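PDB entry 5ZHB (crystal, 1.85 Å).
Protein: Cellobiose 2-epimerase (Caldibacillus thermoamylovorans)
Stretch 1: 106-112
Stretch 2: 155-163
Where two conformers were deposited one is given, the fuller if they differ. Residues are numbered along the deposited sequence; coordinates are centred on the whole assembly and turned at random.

Stretch 1, residues 106-112: DDRKHVY
Stretch 2 (155-163) AYKEEFNRK

The two stretches run antiparallel, their end-to-end directions 169° apart, and join through a short two-residue ladder. Lys-109 (phi/psi -119/111) and Phe-160 (-129/162) form the hydrogen-bonded pair, CA atoms 5.0 Å apart: Lys-109 N donates to Phe-160 O and Phe-160 N to Lys-109 O, both at 2.9 Å. Next comes the non-hydrogen-bonded pair of His-110 (-113/137) and Glu-159 (-117/136). Beyond it Val-111 turns helical (-56/-37), yet its N still reaches Glu-158 O at 3.0 Å, where Glu-158 (-116/-91) leaves the extended conformation. At the other end Arg-108 (-59/153) lies opposite Asn-161 (-77/179), their CA atoms 4.5 Å apart.

Side chains alternate between faces. Lys-109 and Phe-160 share one. The lysine (m, m, t, p) meets Phe-160 at its CB, 4.2 Å from Phe-160 CB, and then runs away from the phenyl ring, its CG passing Asn-161 O at 3.5 Å. Its NZ donates to Arg-162 O at 2.8 Å and is bonded elsewhere in the structure as well, so the chain is long enough to bring the charge from a buried position to acceptors that pay for it. Phe-160 (m, chi2 74°) presents its ring edge to Val-111 (t), whose CG2 lies 4.0 Å from Phe-160 CE1, a compact apolar contact.

His-110 and Glu-159 occupy the opposite face. His-110 (t, chi2 -60°) caps the helix: its ND1 accepts from Tyr-112 N at 3.0 Å, a role an imidazole nitrogen can fill. Glu-159, extended (t, t), carries OE2 to Arg-108 NH1 at 3.1 Å, a salt bridge. Arg-108 (m, t, m) also grips Asp-106, with NH2 2.9 Å from Asp-106 OD2, so one guanidinium links two carboxylates.

At the loop end a water donates to Asp-107 OD1 (2.6 Å) and accepts from Arg-162 N (2.9 Å), while Arg-162 CA packs 3.3 Å from Asp-107 O. Altogether 634 Å² is buried.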

# COMPACT_ATOMS: atom_id res chain seq x y z
N ASP A 106 -0.24 -14.49 -15.28
CA ASP A 106 -0.13 -13.18 -15.90
C ASP A 106 1.32 -12.73 -15.69
O ASP A 106 1.72 -12.34 -14.60
CB ASP A 106 -1.18 -12.18 -15.44
CG ASP A 106 -1.19 -10.84 -16.18
OD1 ASP A 106 -0.18 -10.47 -16.86
OD2 ASP A 106 -2.21 -10.16 -16.11
N ASP A 107 2.11 -12.91 -16.74
CA ASP A 107 3.55 -12.82 -16.63
C ASP A 107 4.07 -11.42 -16.97
O ASP A 107 5.28 -11.24 -17.13
CB ASP A 107 4.21 -13.88 -17.51
CG ASP A 107 3.99 -13.73 -19.01
OD1 ASP A 107 3.35 -12.76 -19.44
OD2 ASP A 107 4.45 -14.62 -19.73
N ARG A 108 3.16 -10.44 -17.08
CA ARG A 108 3.57 -9.05 -17.22
C ARG A 108 4.42 -8.58 -16.03
O ARG A 108 4.31 -9.08 -14.91
CB ARG A 108 2.34 -8.17 -17.42
CG ARG A 108 1.75 -8.34 -18.80
CD ARG A 108 0.56 -7.45 -19.00
NE ARG A 108 -0.40 -7.67 -17.90
CZ ARG A 108 -1.55 -7.03 -17.77
NH1 ARG A 108 -1.90 -6.12 -18.66
NH2 ARG A 108 -2.34 -7.33 -16.76
N LYS A 109 5.26 -7.60 -16.30
CA LYS A 109 6.19 -7.06 -15.32
C LYS A 109 5.84 -5.59 -15.12
O LYS A 109 6.00 -4.78 -16.04
CB LYS A 109 7.59 -7.18 -15.91
CG LYS A 109 8.08 -8.60 -16.12
CD LYS A 109 8.32 -9.45 -14.89
CE LYS A 109 8.56 -10.90 -15.25
NZ LYS A 109 9.84 -11.14 -15.94
N HIS A 110 5.31 -5.26 -13.94
CA HIS A 110 4.85 -3.91 -13.68
C HIS A 110 5.77 -3.32 -12.61
O HIS A 110 6.09 -4.00 -11.63
CB HIS A 110 3.37 -3.96 -13.28
CG HIS A 110 2.72 -2.63 -13.43
ND1 HIS A 110 3.15 -1.53 -12.72
CD2 HIS A 110 1.75 -2.21 -14.25
CE1 HIS A 110 2.43 -0.47 -13.07
NE2 HIS A 110 1.56 -0.86 -14.00
N VAL A 111 6.18 -2.05 -12.80
CA VAL A 111 7.02 -1.34 -11.84
C VAL A 111 6.36 -1.35 -10.45
O VAL A 111 7.04 -1.50 -9.45
CB VAL A 111 7.32 0.08 -12.35
CG1 VAL A 111 7.99 0.94 -11.29
CG2 VAL A 111 8.18 0.09 -13.61
N TYR A 112 5.03 -1.22 -10.39
CA TYR A 112 4.28 -1.20 -9.14
C TYR A 112 4.53 -2.49 -8.38
O TYR A 112 4.75 -2.46 -7.17
CB TYR A 112 2.80 -1.02 -9.47
CG TYR A 112 1.80 -1.01 -8.33
CD1 TYR A 112 2.02 -0.29 -7.16
CD2 TYR A 112 0.57 -1.62 -8.49
CE1 TYR A 112 1.07 -0.25 -6.16
CE2 TYR A 112 -0.39 -1.59 -7.50
CZ TYR A 112 -0.14 -0.90 -6.33
OH TYR A 112 -1.10 -0.87 -5.37
N ALA A 155 10.42 10.20 -14.75
CA ALA A 155 9.25 9.50 -14.23
C ALA A 155 9.47 8.00 -14.29
O ALA A 155 10.12 7.48 -15.20
CB ALA A 155 8.03 9.95 -14.99
N TYR A 156 8.98 7.29 -13.26
CA TYR A 156 8.96 5.84 -13.31
C TYR A 156 7.90 5.41 -14.31
O TYR A 156 6.89 6.08 -14.55
CB TYR A 156 8.88 5.31 -11.88
CG TYR A 156 10.16 5.57 -11.11
CD1 TYR A 156 11.22 4.67 -11.18
CD2 TYR A 156 10.34 6.75 -10.38
CE1 TYR A 156 12.41 4.94 -10.52
CE2 TYR A 156 11.53 7.02 -9.73
CZ TYR A 156 12.55 6.09 -9.76
OH TYR A 156 13.76 6.34 -9.17
N LYS A 157 8.15 4.25 -14.91
CA LYS A 157 7.33 3.68 -15.94
C LYS A 157 6.32 2.71 -15.31
O LYS A 157 6.23 2.61 -14.08
CB LYS A 157 8.30 3.04 -16.95
CG LYS A 157 9.12 4.01 -17.80
CD LYS A 157 9.90 3.26 -18.88
CE LYS A 157 10.72 4.16 -19.75
NZ LYS A 157 11.26 3.41 -20.90
N GLU A 158 5.51 2.08 -16.17
CA GLU A 158 4.33 1.34 -15.76
C GLU A 158 4.52 -0.14 -16.13
O GLU A 158 5.06 -0.91 -15.34
CB GLU A 158 3.08 1.96 -16.37
CG GLU A 158 2.71 3.33 -15.80
CD GLU A 158 2.24 3.25 -14.35
OE1 GLU A 158 1.49 2.30 -14.07
OE2 GLU A 158 2.60 4.11 -13.54
N GLU A 159 4.08 -0.53 -17.34
CA GLU A 159 3.82 -1.94 -17.65
C GLU A 159 4.76 -2.40 -18.78
O GLU A 159 4.90 -1.71 -19.79
CB GLU A 159 2.36 -2.15 -18.05
CG GLU A 159 2.01 -3.57 -18.50
CD GLU A 159 0.56 -3.70 -18.94
OE1 GLU A 159 -0.27 -3.12 -18.24
OE2 GLU A 159 0.26 -4.35 -19.96
N PHE A 160 5.32 -3.61 -18.57
CA PHE A 160 6.14 -4.32 -19.55
C PHE A 160 5.61 -5.74 -19.73
O PHE A 160 4.92 -6.28 -18.85
CB PHE A 160 7.60 -4.36 -19.06
CG PHE A 160 8.21 -3.00 -18.78
CD1 PHE A 160 7.84 -2.26 -17.66
CD2 PHE A 160 9.13 -2.43 -19.66
CE1 PHE A 160 8.39 -1.01 -17.42
CE2 PHE A 160 9.68 -1.19 -19.41
CZ PHE A 160 9.30 -0.48 -18.28
N ASN A 161 6.01 -6.39 -20.85
CA ASN A 161 5.78 -7.82 -21.00
C ASN A 161 6.81 -8.55 -20.15
O ASN A 161 7.71 -7.93 -19.56
CB ASN A 161 5.75 -8.27 -22.46
CG ASN A 161 7.06 -8.06 -23.19
OD1 ASN A 161 8.12 -7.89 -22.57
ND2 ASN A 161 7.00 -8.15 -24.51
N ARG A 162 6.70 -9.88 -20.17
CA ARG A 162 7.58 -10.73 -19.40
C ARG A 162 9.05 -10.37 -19.63
O ARG A 162 9.85 -10.43 -18.70
CB ARG A 162 7.31 -12.19 -19.71
CG ARG A 162 8.03 -13.15 -18.77
CD ARG A 162 7.95 -14.65 -19.18
NE ARG A 162 8.90 -15.37 -18.35
CZ ARG A 162 9.30 -16.62 -18.51
NH1 ARG A 162 8.96 -17.30 -19.58
NH2 ARG A 162 10.06 -17.18 -17.61
N LYS A 163 9.43 -10.09 -20.89
CA LYS A 163 10.83 -9.88 -21.23
C LYS A 163 11.19 -8.39 -21.15
O LYS A 163 12.12 -7.90 -21.81
CB LYS A 163 11.05 -10.43 -22.65
CG LYS A 163 10.72 -11.90 -22.85
CD LYS A 163 10.77 -12.34 -24.32
CE LYS A 163 10.59 -13.84 -24.44
NZ LYS A 163 10.52 -14.31 -25.82
O HOH W 1 4.09 -10.80 -21.03